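Local coordinates for photosystem II assembly protein Ycf48 (Thermosynechococcus elongatus, PDB 5OJ5) that binds the C-terminal extension of D1 and probably assists early photosystem II assembly and replacement of photodamaged D1, at residues Gly236-Ile241 and Glu256-Leu261. Sequence-based numbering, arbitrary orientation.
Sequences GRLWMI and ENWGEL
Trp258 NE1 gives a weak hydrogen bond to the hydroxyl of Tyr206, while the rest of its indole reaches in from the loop to Leu238 and Met240. No hydrogen bond links 236-241 with 256-261, and Trp258 provides nearly all of the loop's side of the contact. Met240 lies over one face of the six-membered ring: its CE sits 3.4 Å from the ring centroid, only 2° off the normal, a CH-pi contact. Its SD, 4.3 Å from the same centroid, adds a Met-aromatic contact on that face. The bend at the end of the thioether chain (chi3 57°) carries the methyl to the ring centre, while Met240 CG stays near the rim, 3.7 Å from Trp258 CZ3. Leu238 meets the far end of the indole at an oblique angle, with CB 3.5 Å from Trp258 CH2 and CD1 4.0 Å from Trp258 CZ2. Between these two side chains the ring edge faces the strand backbone: Trp258 CH2 is 3.9 Å from Trp239 C, near the ring plane. Trp239 itself turns its side chain the other way, onto Leu275 and Asp274 of the next blade. In this seven-bladed beta-propeller the loop between strands 246-251 and 272-277, leading to that blade, packs Trp258 on middle strand 238-242 and on Met230. Trp258 probably sits where Asp-box tryptophans of other blades sit, in a loop keeping little of the consensus. With methyl, sulfur and aromatic ring doing the work, attachment rests on dispersion and shape, and the weak NE1 bond satisfies the indole's single N-H.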
loop_
_atom_site.group_PDB
_atom_site.type_symbol
_atom_site.label_atom_id
_atom_site.label_comp_id
_atom_site.label_asym_id
_atom_site.label_seq_id
_atom_site.Cartn_x
_atom_site.Cartn_y
_atom_site.Cartn_z
ATOM N N GLY A 236 -14.406 -9.618 3.975
ATOM C CA GLY A 236 -14.052 -10.919 3.449
ATOM C C GLY A 236 -14.204 -11.063 1.952
ATOM O O GLY A 236 -14.234 -12.199 1.455
ATOM N N ARG A 237 -14.301 -9.973 1.220
ATOM C CA ARG A 237 -14.358 -9.974 -0.236
ATOM C C ARG A 237 -13.059 -9.406 -0.795
ATOM O O ARG A 237 -12.213 -8.876 -0.064
ATOM C CB ARG A 237 -15.555 -9.152 -0.721
ATOM C CG ARG A 237 -16.916 -9.748 -0.335
ATOM C CD ARG A 237 -18.048 -8.819 -0.775
ATOM N NE ARG A 237 -18.002 -7.604 0.015
ATOM C CZ ARG A 237 -18.287 -6.373 -0.419
ATOM N NH1 ARG A 237 -18.655 -6.114 -1.678
ATOM N NH2 ARG A 237 -18.172 -5.373 0.431
ATOM N N LEU A 238 -12.923 -9.515 -2.109
ATOM C CA LEU A 238 -11.889 -8.852 -2.883
ATOM C C LEU A 238 -12.486 -7.675 -3.635
ATOM O O LEU A 238 -13.661 -7.676 -4.022
ATOM C CB LEU A 238 -11.256 -9.801 -3.887
ATOM C CG LEU A 238 -10.447 -11.020 -3.393
ATOM C CD1 LEU A 238 -10.168 -12.037 -4.544
ATOM C CD2 LEU A 238 -9.179 -10.560 -2.810
ATOM N N TRP A 239 -11.621 -6.693 -3.905
ATOM C CA TRP A 239 -11.924 -5.620 -4.837
ATOM C C TRP A 239 -10.870 -5.633 -5.934
ATOM O O TRP A 239 -9.747 -6.089 -5.730
ATOM C CB TRP A 239 -11.988 -4.238 -4.142
ATOM C CG TRP A 239 -10.762 -3.831 -3.378
ATOM C CD1 TRP A 239 -10.564 -3.933 -2.023
ATOM C CD2 TRP A 239 -9.575 -3.242 -3.913
ATOM N NE1 TRP A 239 -9.335 -3.433 -1.678
ATOM C CE2 TRP A 239 -8.701 -3.010 -2.821
ATOM C CE3 TRP A 239 -9.152 -2.869 -5.199
ATOM C CZ2 TRP A 239 -7.443 -2.437 -2.979
ATOM C CZ3 TRP A 239 -7.874 -2.314 -5.353
ATOM C CH2 TRP A 239 -7.036 -2.112 -4.247
ATOM N N MET A 240 -11.242 -5.078 -7.082
ATOM C CA MET A 240 -10.321 -4.861 -8.181
ATOM C C MET A 240 -10.502 -3.481 -8.788
ATOM O O MET A 240 -11.627 -2.976 -8.886
ATOM C CB MET A 240 -10.454 -5.934 -9.299
ATOM C CG MET A 240 -11.809 -5.999 -9.961
ATOM S SD MET A 240 -11.869 -7.137 -11.364
ATOM C CE MET A 240 -11.381 -8.644 -10.701
ATOM N N ILE A 241 -9.391 -2.918 -9.232
ATOM C CA ILE A 241 -9.332 -1.759 -10.122
ATOM C C ILE A 241 -8.818 -2.265 -11.462
ATOM O O ILE A 241 -7.776 -2.936 -11.511
ATOM C CB ILE A 241 -8.382 -0.680 -9.585
ATOM C CG1 ILE A 241 -8.923 -0.096 -8.284
ATOM C CG2 ILE A 241 -8.172 0.398 -10.662
ATOM C CD1 ILE A 241 -7.905 0.781 -7.547
ATOM N N GLU A 256 -14.475 -16.183 -6.247
ATOM C CA GLU A 256 -14.061 -16.209 -7.639
ATOM C C GLU A 256 -15.126 -15.694 -8.592
ATOM O O GLU A 256 -14.839 -15.555 -9.787
ATOM C CB GLU A 256 -13.563 -17.599 -8.039
ATOM C CG GLU A 256 -12.236 -17.958 -7.378
ATOM C CD GLU A 256 -12.025 -19.450 -7.285
ATOM O OE1 GLU A 256 -11.207 -19.900 -6.445
ATOM O OE2 GLU A 256 -12.676 -20.169 -8.072
ATOM N N ASN A 257 -16.319 -15.363 -8.090
ATOM C CA ASN A 257 -17.352 -14.698 -8.873
ATOM C C ASN A 257 -17.336 -13.197 -8.579
ATOM O O ASN A 257 -17.109 -12.768 -7.444
ATOM C CB ASN A 257 -18.748 -15.266 -8.585
ATOM C CG ASN A 257 -19.065 -16.535 -9.399
ATOM O OD1 ASN A 257 -19.476 -17.552 -8.833
ATOM N ND2 ASN A 257 -18.890 -16.472 -10.719
ATOM N N TRP A 258 -17.604 -12.407 -9.599
ATOM C CA TRP A 258 -17.372 -10.975 -9.537
ATOM C C TRP A 258 -18.653 -10.272 -9.958
ATOM O O TRP A 258 -19.400 -10.752 -10.821
ATOM C CB TRP A 258 -16.160 -10.588 -10.415
ATOM C CG TRP A 258 -14.878 -10.946 -9.775
ATOM C CD1 TRP A 258 -14.219 -12.153 -9.801
ATOM C CD2 TRP A 258 -14.148 -10.131 -8.883
ATOM N NE1 TRP A 258 -13.105 -12.121 -9.025
ATOM C CE2 TRP A 258 -13.024 -10.882 -8.452
ATOM C CE3 TRP A 258 -14.284 -8.804 -8.434
ATOM C CZ2 TRP A 258 -12.093 -10.380 -7.614
ATOM C CZ3 TRP A 258 -13.325 -8.327 -7.577
ATOM C CH2 TRP A 258 -12.243 -9.107 -7.210
ATOM N N GLY A 259 -18.901 -9.141 -9.323
ATOM C CA GLY A 259 -20.074 -8.331 -9.571
ATOM C C GLY A 259 -19.934 -7.430 -10.783
ATOM O O GLY A 259 -18.990 -7.526 -11.567
ATOM N N GLU A 260 -20.920 -6.544 -10.934
ATOM C CA GLU A 260 -20.941 -5.613 -12.053
ATOM C C GLU A 260 -19.727 -4.693 -12.063
ATOM O O GLU A 260 -19.189 -4.298 -11.029
ATOM C CB GLU A 260 -22.232 -4.768 -12.035
ATOM C CG GLU A 260 -22.163 -3.458 -11.211
ATOM C CD GLU A 260 -23.494 -2.688 -11.078
ATOM O OE1 GLU A 260 -24.232 -2.936 -10.101
ATOM O OE2 GLU A 260 -23.788 -1.816 -11.935
ATOM N N LEU A 261 -19.302 -4.349 -13.259
ATOM C CA LEU A 261 -18.206 -3.422 -13.433
ATOM C C LEU A 261 -18.727 -2.002 -13.219
ATOM O O LEU A 261 -19.622 -1.557 -13.936
ATOM C CB LEU A 261 -17.619 -3.648 -14.826
ATOM C CG LEU A 261 -16.257 -3.004 -15.067
ATOM C CD1 LEU A 261 -15.194 -3.474 -14.061
ATOM C CD2 LEU A 261 -15.814 -3.233 -16.495
#